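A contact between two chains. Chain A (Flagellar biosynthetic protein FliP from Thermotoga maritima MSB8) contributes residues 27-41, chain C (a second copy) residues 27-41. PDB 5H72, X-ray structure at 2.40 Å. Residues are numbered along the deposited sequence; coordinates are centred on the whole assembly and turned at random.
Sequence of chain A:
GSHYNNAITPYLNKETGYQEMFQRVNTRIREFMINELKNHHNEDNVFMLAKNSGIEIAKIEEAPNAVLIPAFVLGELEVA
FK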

# COMPACT_ATOMS: atom_id res chain seq x y z
N THR A 27 7.37 -1.02 -12.94
CA THR A 27 6.70 -1.25 -14.21
C THR A 27 5.39 -1.99 -13.99
O THR A 27 4.35 -1.61 -14.54
N ARG A 28 5.42 -3.03 -13.16
CA ARG A 28 4.22 -3.80 -12.86
C ARG A 28 3.13 -2.92 -12.24
O ARG A 28 1.97 -2.98 -12.62
N ILE A 29 3.53 -2.07 -11.31
CA ILE A 29 2.57 -1.21 -10.62
C ILE A 29 2.01 -0.15 -11.56
O ILE A 29 0.81 0.12 -11.54
N ARG A 30 2.86 0.44 -12.40
CA ARG A 30 2.37 1.36 -13.43
C ARG A 30 1.35 0.69 -14.33
O ARG A 30 0.29 1.25 -14.60
N GLU A 31 1.67 -0.52 -14.77
CA GLU A 31 0.79 -1.27 -15.68
C GLU A 31 -0.58 -1.57 -15.07
O GLU A 31 -1.58 -1.47 -15.78
N PHE A 32 -0.66 -1.91 -13.79
CA PHE A 32 -1.98 -2.20 -13.24
C PHE A 32 -2.72 -0.91 -12.86
O PHE A 32 -3.94 -0.87 -12.93
N MET A 33 -2.00 0.15 -12.51
CA MET A 33 -2.65 1.44 -12.30
C MET A 33 -3.27 1.90 -13.61
O MET A 33 -4.45 2.27 -13.66
N ILE A 34 -2.48 1.85 -14.68
CA ILE A 34 -2.96 2.23 -16.00
C ILE A 34 -4.16 1.37 -16.43
O ILE A 34 -5.16 1.89 -16.92
N ASN A 35 -4.07 0.06 -16.23
CA ASN A 35 -5.16 -0.84 -16.60
C ASN A 35 -6.44 -0.53 -15.84
O ASN A 35 -7.52 -0.53 -16.42
N GLU A 36 -6.32 -0.26 -14.54
CA GLU A 36 -7.47 0.09 -13.70
C GLU A 36 -8.11 1.38 -14.18
O GLU A 36 -9.34 1.51 -14.20
N LEU A 37 -7.28 2.34 -14.58
CA LEU A 37 -7.77 3.63 -15.03
C LEU A 37 -8.51 3.51 -16.36
O LEU A 37 -9.53 4.17 -16.57
N LYS A 38 -8.00 2.67 -17.26
CA LYS A 38 -8.65 2.48 -18.55
C LYS A 38 -9.93 1.69 -18.39
O LYS A 38 -10.97 2.08 -18.91
N ASN A 39 -9.86 0.58 -17.66
CA ASN A 39 -11.01 -0.31 -17.54
C ASN A 39 -12.19 0.34 -16.83
O ASN A 39 -13.33 -0.06 -17.03
N HIS A 40 -11.93 1.38 -16.04
CA HIS A 40 -13.01 2.12 -15.39
C HIS A 40 -13.20 3.52 -16.01
O HIS A 40 -13.91 4.36 -15.47
N HIS A 41 -12.55 3.76 -17.15
CA HIS A 41 -12.76 4.98 -17.93
C HIS A 41 -12.50 6.22 -17.12
O HIS A 41 -13.29 7.17 -17.13
N THR C 27 -14.18 -3.46 -0.23
CA THR C 27 -14.81 -4.14 -1.35
C THR C 27 -14.10 -3.82 -2.66
O THR C 27 -13.86 -4.71 -3.47
N ARG C 28 -13.76 -2.55 -2.85
CA ARG C 28 -13.03 -2.13 -4.04
C ARG C 28 -11.67 -2.82 -4.14
O ARG C 28 -11.28 -3.29 -5.22
N ILE C 29 -10.96 -2.90 -3.03
CA ILE C 29 -9.64 -3.52 -3.03
C ILE C 29 -9.78 -5.02 -3.34
O ILE C 29 -9.00 -5.57 -4.12
N ARG C 30 -10.78 -5.67 -2.76
CA ARG C 30 -10.99 -7.08 -3.04
C ARG C 30 -11.29 -7.32 -4.52
O ARG C 30 -10.74 -8.25 -5.11
N GLU C 31 -12.13 -6.48 -5.11
CA GLU C 31 -12.48 -6.62 -6.52
C GLU C 31 -11.28 -6.44 -7.44
O GLU C 31 -11.14 -7.18 -8.41
N PHE C 32 -10.41 -5.48 -7.16
CA PHE C 32 -9.32 -5.28 -8.10
C PHE C 32 -8.25 -6.35 -7.88
O PHE C 32 -7.54 -6.70 -8.81
N MET C 33 -8.17 -6.91 -6.67
CA MET C 33 -7.24 -8.02 -6.44
C MET C 33 -7.71 -9.27 -7.16
O MET C 33 -6.93 -9.94 -7.83
N ILE C 34 -9.00 -9.58 -7.02
CA ILE C 34 -9.64 -10.66 -7.76
C ILE C 34 -9.50 -10.49 -9.28
O ILE C 34 -9.22 -11.45 -10.00
N ASN C 35 -9.66 -9.27 -9.77
CA ASN C 35 -9.52 -8.98 -11.19
C ASN C 35 -8.10 -9.23 -11.70
O ASN C 35 -7.92 -9.77 -12.80
N GLU C 36 -7.10 -8.84 -10.91
CA GLU C 36 -5.70 -9.05 -11.27
C GLU C 36 -5.33 -10.53 -11.25
O GLU C 36 -4.59 -11.00 -12.11
N LEU C 37 -5.85 -11.27 -10.28
CA LEU C 37 -5.53 -12.68 -10.18
C LEU C 37 -6.12 -13.45 -11.38
O LEU C 37 -5.47 -14.35 -11.92
N LYS C 38 -7.33 -13.08 -11.79
CA LYS C 38 -7.96 -13.72 -12.94
C LYS C 38 -7.29 -13.35 -14.25
O LYS C 38 -6.88 -14.23 -15.01
N ASN C 39 -7.17 -12.05 -14.51
CA ASN C 39 -6.59 -11.57 -15.76
C ASN C 39 -5.19 -12.14 -16.02
O ASN C 39 -4.79 -12.29 -17.17
N HIS C 40 -4.46 -12.45 -14.95
CA HIS C 40 -3.12 -13.02 -15.10
C HIS C 40 -3.11 -14.51 -14.74
O HIS C 40 -2.04 -15.11 -14.60
N HIS C 41 -4.29 -15.08 -14.59
CA HIS C 41 -4.47 -16.53 -14.41
C HIS C 41 -3.67 -17.07 -13.24
O HIS C 41 -3.04 -18.13 -13.34

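What ties the two helices together most firmly? Two matching salt bridges do: A:Arg28 NH1 lies 3.1 Å from C:Glu36 OE1, and C:Arg28 NH1 lies 3.0 Å from A:Glu36 OE1. Each includes a weak hydrogen bond, bent to 125°, although the carboxylate oxygen meets the guanidinium at its edge, near its plane.

How do the arginines reach across? Their CA-to-CB bonds point sideways, but chi1 t, chi2 p and chi3 m bring the chain ends nearer the partner. Within its own helix, A:Arg28 NH2 donates to A:Glu31 OE1 at 2.9 Å, a salt bridge repeated in chain C, so each guanidinium joins glutamates from both chains.

Where do waters enter? Water 1 accepts from A:Arg28 NH1 (3.1 Å), donates to C:Glu36 OE2 (2.6 Å) and hydrogen-bonds C:His40 NE2 (2.9 Å). Water 2 links C:Arg28, A:Glu36 and A:His40 in the same way, drawing the histidine just beyond each helix into the network.

What packs around this polar centre? The CA-to-CB bonds of A:Glu36 and C:Glu36 point toward the partner, with chi1 and chi2 m, and A:Glu36 OE1 comes 3.7 Å from C:Phe32 CB. Those of A:Phe32 and C:Phe32, with chi1 p, do the same; C:Glu36 OE1 sits 3.6 Å from A:Phe32 CB. The helix axes come no closer than 12.1 Å, leaving side chains and water to span the gap.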

# COMPACT_ATOMS: atom_id res chain seq x y z
CB THR A 27 7.58 -2.04 -15.19
OG1 THR A 27 8.77 -1.29 -15.47
CG2 THR A 27 6.85 -2.30 -16.49
CB ARG A 28 4.57 -4.96 -11.93
CG ARG A 28 3.38 -5.78 -11.45
CD ARG A 28 3.00 -6.91 -12.42
NE ARG A 28 2.49 -6.44 -13.71
CZ ARG A 28 1.20 -6.20 -13.97
NH1 ARG A 28 0.28 -6.37 -13.03
NH2 ARG A 28 0.84 -5.80 -15.18
CB ILE A 29 3.21 -0.55 -9.38
CG1 ILE A 29 3.57 -1.63 -8.37
CG2 ILE A 29 2.25 0.45 -8.75
CD1 ILE A 29 4.38 -1.12 -7.20
CB ARG A 30 3.52 1.90 -14.28
CG ARG A 30 4.35 2.97 -13.58
CD ARG A 30 5.40 3.53 -14.52
NE ARG A 30 4.82 4.19 -15.69
CZ ARG A 30 4.43 5.46 -15.70
NH1 ARG A 30 4.56 6.21 -14.62
NH2 ARG A 30 3.91 5.99 -16.80
CB GLU A 31 1.46 -2.59 -16.12
CG GLU A 31 2.56 -2.42 -17.17
CD GLU A 31 3.21 -3.75 -17.60
OE1 GLU A 31 2.84 -4.81 -17.04
OE2 GLU A 31 4.08 -3.73 -18.49
CB PHE A 32 -1.92 -3.24 -12.07
CG PHE A 32 -1.60 -2.70 -10.70
CD1 PHE A 32 -2.46 -1.84 -10.02
CD2 PHE A 32 -0.48 -3.16 -10.03
CE1 PHE A 32 -2.17 -1.38 -8.76
CE2 PHE A 32 -0.18 -2.71 -8.74
CZ PHE A 32 -1.03 -1.81 -8.10
CB MET A 33 -1.66 2.49 -11.77
CG MET A 33 -1.25 2.27 -10.32
SD MET A 33 -0.37 3.66 -9.57
CE MET A 33 1.05 3.82 -10.64
CB ILE A 34 -1.83 2.14 -17.03
CG1 ILE A 34 -0.87 3.31 -16.83
CG2 ILE A 34 -2.38 2.14 -18.45
CD1 ILE A 34 0.45 3.16 -17.55
CB ASN A 35 -4.74 -2.29 -16.36
CG ASN A 35 -5.79 -3.28 -16.82
OD1 ASN A 35 -6.37 -4.00 -16.01
ND2 ASN A 35 -6.04 -3.34 -18.12
CB GLU A 36 -7.05 0.26 -12.23
CG GLU A 36 -6.99 -1.04 -11.44
CD GLU A 36 -8.37 -1.66 -11.22
OE1 GLU A 36 -9.21 -1.04 -10.53
OE2 GLU A 36 -8.61 -2.77 -11.74
CB LEU A 37 -6.61 4.63 -15.15
CG LEU A 37 -6.08 5.24 -13.85
CD1 LEU A 37 -4.73 5.88 -14.08
CD2 LEU A 37 -7.05 6.26 -13.26
CB LYS A 38 -7.72 1.76 -19.54
CG LYS A 38 -6.57 2.63 -20.01
CD LYS A 38 -5.85 2.00 -21.19
CE LYS A 38 -4.67 2.86 -21.62
NZ LYS A 38 -3.93 2.26 -22.78
CB ASN A 39 -10.59 -1.61 -16.84
CG ASN A 39 -9.75 -2.52 -17.76
OD1 ASN A 39 -9.77 -2.37 -18.99
ND2 ASN A 39 -9.03 -3.47 -17.17
CB HIS A 40 -12.75 2.23 -13.89
CG HIS A 40 -12.69 0.90 -13.19
ND1 HIS A 40 -13.81 0.13 -12.98
CD2 HIS A 40 -11.65 0.22 -12.67
CE1 HIS A 40 -13.47 -0.98 -12.35
NE2 HIS A 40 -12.16 -0.95 -12.15
CB HIS A 41 -14.18 5.01 -18.51
CG HIS A 41 -14.59 3.71 -19.15
ND1 HIS A 41 -15.30 2.74 -18.48
CD2 HIS A 41 -14.35 3.22 -20.38
CE1 HIS A 41 -15.50 1.71 -19.28
NE2 HIS A 41 -14.93 1.97 -20.45
CB THR C 27 -16.30 -3.77 -1.46
OG1 THR C 27 -17.00 -4.29 -0.33
CG2 THR C 27 -16.93 -4.34 -2.75
CB ARG C 28 -12.84 -0.62 -4.04
CG ARG C 28 -11.92 -0.12 -5.15
CD ARG C 28 -12.67 0.19 -6.44
NE ARG C 28 -13.24 -0.98 -7.10
CZ ARG C 28 -12.66 -1.64 -8.10
NH1 ARG C 28 -11.47 -1.27 -8.56
NH2 ARG C 28 -13.28 -2.68 -8.65
CB ILE C 29 -8.91 -3.30 -1.69
CG1 ILE C 29 -8.49 -1.83 -1.58
CG2 ILE C 29 -7.69 -4.18 -1.57
CD1 ILE C 29 -7.88 -1.45 -0.24
CB ARG C 30 -12.12 -7.65 -2.19
CG ARG C 30 -11.72 -7.90 -0.74
CD ARG C 30 -12.83 -8.60 0.03
NE ARG C 30 -13.26 -9.84 -0.61
CZ ARG C 30 -12.72 -11.03 -0.36
NH1 ARG C 30 -11.74 -11.16 0.52
NH2 ARG C 30 -13.18 -12.11 -1.00
CB GLU C 31 -13.56 -5.62 -6.91
CG GLU C 31 -14.91 -5.92 -6.30
CD GLU C 31 -15.91 -4.84 -6.63
OE1 GLU C 31 -15.49 -3.80 -7.17
OE2 GLU C 31 -17.12 -5.03 -6.35
CB PHE C 32 -8.79 -3.82 -8.06
CG PHE C 32 -7.78 -3.48 -6.98
CD1 PHE C 32 -6.55 -4.11 -6.90
CD2 PHE C 32 -8.04 -2.43 -6.11
CE1 PHE C 32 -5.62 -3.76 -5.94
CE2 PHE C 32 -7.11 -2.06 -5.12
CZ PHE C 32 -5.90 -2.73 -5.04
CB MET C 33 -7.08 -8.30 -4.95
CG MET C 33 -6.27 -7.24 -4.21
SD MET C 33 -5.81 -7.76 -2.54
CE MET C 33 -7.43 -7.96 -1.79
CB ILE C 34 -11.14 -10.76 -7.37
CG1 ILE C 34 -11.27 -11.30 -5.94
CG2 ILE C 34 -11.91 -11.64 -8.34
CD1 ILE C 34 -12.66 -11.18 -5.35
CB ASN C 35 -9.94 -7.54 -11.48
CG ASN C 35 -9.94 -7.22 -12.96
OD1 ASN C 35 -9.16 -6.38 -13.44
ND2 ASN C 35 -10.81 -7.88 -13.71
CB GLU C 36 -4.77 -8.29 -10.31
CG GLU C 36 -4.59 -6.80 -10.63
CD GLU C 36 -3.75 -6.56 -11.89
OE1 GLU C 36 -2.52 -6.79 -11.85
OE2 GLU C 36 -4.31 -6.12 -12.92
CB LEU C 37 -6.04 -13.25 -8.85
CG LEU C 37 -5.20 -12.85 -7.62
CD1 LEU C 37 -5.91 -13.17 -6.31
CD2 LEU C 37 -3.83 -13.51 -7.66
CB LYS C 38 -9.44 -13.35 -13.01
CG LYS C 38 -10.27 -14.09 -11.99
CD LYS C 38 -11.74 -13.76 -12.09
CE LYS C 38 -12.54 -14.63 -11.12
NZ LYS C 38 -13.94 -14.15 -10.95
CB ASN C 39 -6.55 -10.04 -15.78
CG ASN C 39 -7.93 -9.42 -15.90
OD1 ASN C 39 -8.91 -10.10 -16.23
ND2 ASN C 39 -8.02 -8.12 -15.66
CB HIS C 40 -2.12 -12.25 -14.24
CG HIS C 40 -2.02 -10.80 -14.59
ND1 HIS C 40 -1.38 -10.35 -15.73
CD2 HIS C 40 -2.48 -9.70 -13.96
CE1 HIS C 40 -1.45 -9.04 -15.78
NE2 HIS C 40 -2.11 -8.61 -14.72
CB HIS C 41 -4.08 -17.27 -15.70
CG HIS C 41 -4.89 -16.85 -16.90
ND1 HIS C 41 -4.43 -15.94 -17.82
CD2 HIS C 41 -6.14 -17.19 -17.29
CE1 HIS C 41 -5.36 -15.75 -18.75
NE2 HIS C 41 -6.40 -16.50 -18.45
O HOH W 1 -2.35 -5.74 -14.63
O HOH W 2 -11.14 -3.14 -10.83
O HOH W 3 -7.40 -4.88 -12.24